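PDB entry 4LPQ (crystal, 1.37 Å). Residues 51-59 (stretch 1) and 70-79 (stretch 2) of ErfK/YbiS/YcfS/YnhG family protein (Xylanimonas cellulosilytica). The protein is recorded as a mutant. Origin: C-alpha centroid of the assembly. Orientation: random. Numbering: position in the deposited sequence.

Stretch 1 (51-59) AFQKAAGLY
Stretch 2 70-79: AALDAGYRPT

Phe52 is the centre of this contact. Its CA-to-CB bond points sideways to stretch 2, but with chi1 at -176° (t) and chi2 at 78° the end of the ring comes nearer. The ring reaches the last turn of the helix in stretch 2. Leu72 lies over one face: its CD2 is 3.6 Å from the centroid of the Phe52 ring and 7° off the ring normal, a CH-pi contact. Leu72 takes chi1 -77° (m) and chi2 163° (t), and its CG is 3.7 Å from Phe52 CE2. The ring edge meets backbone. Phe52 CZ is 3.5 Å from Ala71 C, near the ring plane, and 3.5 Å from Leu72 N. The same CZ packs 3.7 Å from Ala71 CB and 4.1 Å from Tyr76 CB.

Ala71 points toward stretch 1 and gathers three of its side chains. Besides Phe52, its CB meets Ala56 CB at 4.2 Å and Leu58 CD1 at 4.1 Å. Leu58 also points toward stretch 2, with chi1 -56° (m) and chi2 178° (t). Its phi/psi of -98/160 is extended.

The two helices do not run side by side. Residues 51-56 and 70-74 are helical, and both helices begin earlier in the chain. Their axes approach to 10.9 Å and their N-to-C directions differ by 83°, so they are nearly perpendicular. Phe52 and Leu72 meet between them, as do the small side chains of Ala56 and Ala71. Both helices end in a Schellman motif with a glycine at positive phi, a value that favours glycine. Gly57 has phi/psi 78/24; Gly57 N bonds to Lys54 O at 3.2 Å and Leu58 N to Gln53 O at 2.9 Å. Gly75 has 74/35; Gly75 N bonds to Leu72 O at 3.0 Å and Tyr76 N to Ala71 O at 3.2 Å. Neither glycine makes a notable contact across the stretches.

After Gly75 the chain is extended, with phi/psi -58/127 at Tyr76, -137/140 at Arg77 and -71/153 at Pro78. Tyr76 and Pro78 point toward stretch 1, while Arg77 between them points away and bonds elsewhere in the structure. In the register, Ala56 CA lies 6.3 Å from Tyr76 CA, and Ala55 CA lies 6.1 Å from Pro78 CA. Pro78 CD is 4.2 Å from Ala55 CB.

The Tyr76 ring, with chi1 -176° (t) and chi2 79°, lies against the end of the first helix. Ala56 CA sits over one face, 4.0 Å from the Tyr76 ring centroid and 23° off the normal, a second CH-pi contact. Ala56 CB is 4.0 Å from Tyr76 CD2, and Ala55 CB is 3.8 Å from Tyr76 CE2. Ala56 CA is 3.7 Å from Tyr76 CD2, so the ring lies close to the backbone here.

The polar edge is slight. Ala55 O is 3.0 Å from Tyr76 CE2 and 3.3 Å from Tyr76 OH; whether the hydroxyl bonds to it is left open. The contact is mainly apolar and buries 346 Å², both sides summed.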

# COMPACT_ATOMS: atom_id res chain seq x y z
N ALA A 51 -6.26 2.00 1.67
CA ALA A 51 -5.15 2.93 1.91
C ALA A 51 -5.62 4.19 2.55
O ALA A 51 -4.99 4.76 3.42
CB ALA A 51 -4.47 3.23 0.63
N PHE A 52 -6.77 4.70 2.09
CA PHE A 52 -7.32 5.92 2.63
C PHE A 52 -7.73 5.80 4.07
O PHE A 52 -7.41 6.61 4.92
CB PHE A 52 -8.50 6.39 1.78
CG PHE A 52 -9.02 7.72 2.27
CD1 PHE A 52 -8.37 8.88 1.95
CD2 PHE A 52 -10.07 7.79 3.13
CE1 PHE A 52 -8.70 10.07 2.53
CE2 PHE A 52 -10.46 9.02 3.69
CZ PHE A 52 -9.75 10.18 3.42
N GLN A 53 -8.50 4.75 4.36
CA GLN A 53 -8.95 4.50 5.74
C GLN A 53 -7.75 4.30 6.64
O GLN A 53 -7.73 4.83 7.76
CB GLN A 53 -9.95 3.34 5.85
CG GLN A 53 -11.26 3.61 5.15
CD GLN A 53 -12.20 2.48 5.19
OE1 GLN A 53 -11.85 1.32 5.00
NE2 GLN A 53 -13.46 2.86 5.42
N LYS A 54 -6.78 3.50 6.21
CA LYS A 54 -5.53 3.39 6.98
C LYS A 54 -4.85 4.73 7.26
O LYS A 54 -4.48 5.03 8.38
CB LYS A 54 -4.56 2.48 6.22
CG LYS A 54 -4.94 1.00 6.23
CD LYS A 54 -4.08 0.18 5.30
CE LYS A 54 -4.14 -1.28 5.54
NZ LYS A 54 -3.09 -1.98 4.70
N ALA A 55 -4.69 5.53 6.21
CA ALA A 55 -3.98 6.76 6.34
C ALA A 55 -4.68 7.67 7.38
O ALA A 55 -4.08 8.33 8.20
CB ALA A 55 -3.88 7.43 5.01
N ALA A 56 -6.02 7.74 7.27
CA ALA A 56 -6.85 8.62 8.05
C ALA A 56 -7.09 8.06 9.47
O ALA A 56 -7.77 8.75 10.26
CB ALA A 56 -8.15 8.92 7.33
N GLY A 57 -6.66 6.87 9.77
CA GLY A 57 -6.87 6.28 11.08
C GLY A 57 -8.26 5.73 11.35
O GLY A 57 -8.66 5.68 12.52
N LEU A 58 -8.97 5.38 10.27
CA LEU A 58 -10.34 4.93 10.37
C LEU A 58 -10.44 3.44 10.33
O LEU A 58 -9.53 2.74 9.87
CB LEU A 58 -11.10 5.51 9.17
CG LEU A 58 -11.02 7.02 9.09
CD1 LEU A 58 -11.72 7.46 7.90
CD2 LEU A 58 -11.54 7.69 10.38
N TYR A 59 -11.56 2.93 10.81
CA TYR A 59 -11.80 1.49 10.80
C TYR A 59 -11.72 0.99 9.36
O TYR A 59 -12.32 1.56 8.44
CB TYR A 59 -13.20 1.21 11.40
CG TYR A 59 -13.52 -0.23 11.68
CD1 TYR A 59 -12.95 -0.90 12.74
CD2 TYR A 59 -14.43 -0.88 10.91
CE1 TYR A 59 -13.31 -2.21 12.98
CE2 TYR A 59 -14.81 -2.16 11.17
CZ TYR A 59 -14.26 -2.83 12.20
OH TYR A 59 -14.65 -4.13 12.45
N ALA A 70 -16.32 12.20 5.65
CA ALA A 70 -15.81 13.40 6.24
C ALA A 70 -14.32 13.59 6.02
O ALA A 70 -13.84 14.68 5.73
CB ALA A 70 -16.17 13.49 7.73
N ALA A 71 -13.58 12.47 6.16
CA ALA A 71 -12.14 12.54 5.97
C ALA A 71 -11.81 12.80 4.48
O ALA A 71 -10.84 13.52 4.16
CB ALA A 71 -11.52 11.27 6.51
N LEU A 72 -12.57 12.20 3.58
CA LEU A 72 -12.39 12.46 2.16
C LEU A 72 -12.58 13.94 1.86
O LEU A 72 -11.82 14.56 1.12
CB LEU A 72 -13.32 11.58 1.35
CG LEU A 72 -12.92 10.16 1.19
CD1 LEU A 72 -14.07 9.35 0.75
CD2 LEU A 72 -11.71 9.99 0.25
N ASP A 73 -13.66 14.49 2.41
CA ASP A 73 -13.97 15.90 2.18
C ASP A 73 -12.88 16.80 2.78
O ASP A 73 -12.58 17.88 2.19
CB ASP A 73 -15.30 16.27 2.76
CG ASP A 73 -16.49 15.69 1.91
OD1 ASP A 73 -16.34 15.28 0.79
OD2 ASP A 73 -17.62 15.79 2.36
N ALA A 74 -12.31 16.38 3.93
CA ALA A 74 -11.23 17.14 4.53
C ALA A 74 -9.91 17.00 3.69
O ALA A 74 -8.97 17.77 3.87
CB ALA A 74 -10.94 16.68 5.95
N GLY A 75 -9.87 16.07 2.76
CA GLY A 75 -8.71 15.92 1.91
C GLY A 75 -7.54 15.29 2.63
O GLY A 75 -6.39 15.57 2.36
N TYR A 76 -7.77 14.36 3.55
CA TYR A 76 -6.74 13.80 4.39
C TYR A 76 -5.64 13.16 3.53
O TYR A 76 -5.88 12.31 2.71
CB TYR A 76 -7.21 12.74 5.37
CG TYR A 76 -6.08 12.28 6.28
CD1 TYR A 76 -5.69 13.04 7.37
CD2 TYR A 76 -5.27 11.25 5.91
CE1 TYR A 76 -4.54 12.72 8.10
CE2 TYR A 76 -4.14 10.91 6.60
CZ TYR A 76 -3.76 11.65 7.65
OH TYR A 76 -2.64 11.30 8.37
N ARG A 77 -4.39 13.60 3.83
CA ARG A 77 -3.16 13.01 3.27
C ARG A 77 -2.17 12.88 4.41
O ARG A 77 -2.02 13.82 5.22
CB ARG A 77 -2.58 13.83 2.17
CG ARG A 77 -3.41 13.81 0.90
CD ARG A 77 -3.09 14.91 -0.05
NE ARG A 77 -1.68 15.18 -0.24
CZ ARG A 77 -0.85 14.61 -1.12
NH1 ARG A 77 -1.17 13.63 -1.89
NH2 ARG A 77 0.35 15.08 -1.18
N PRO A 78 -1.42 11.77 4.46
CA PRO A 78 -0.42 11.65 5.53
C PRO A 78 0.78 12.64 5.30
O PRO A 78 1.04 13.01 4.15
CB PRO A 78 -0.00 10.22 5.43
CG PRO A 78 -0.34 9.80 4.10
CD PRO A 78 -1.45 10.60 3.58
N THR A 79 1.41 13.01 6.41
CA THR A 79 2.60 13.87 6.35
C THR A 79 3.85 12.98 6.34
O THR A 79 3.99 12.17 7.28
CB THR A 79 2.62 14.81 7.55
OG1 THR A 79 1.47 15.64 7.53
CG2 THR A 79 3.81 15.64 7.55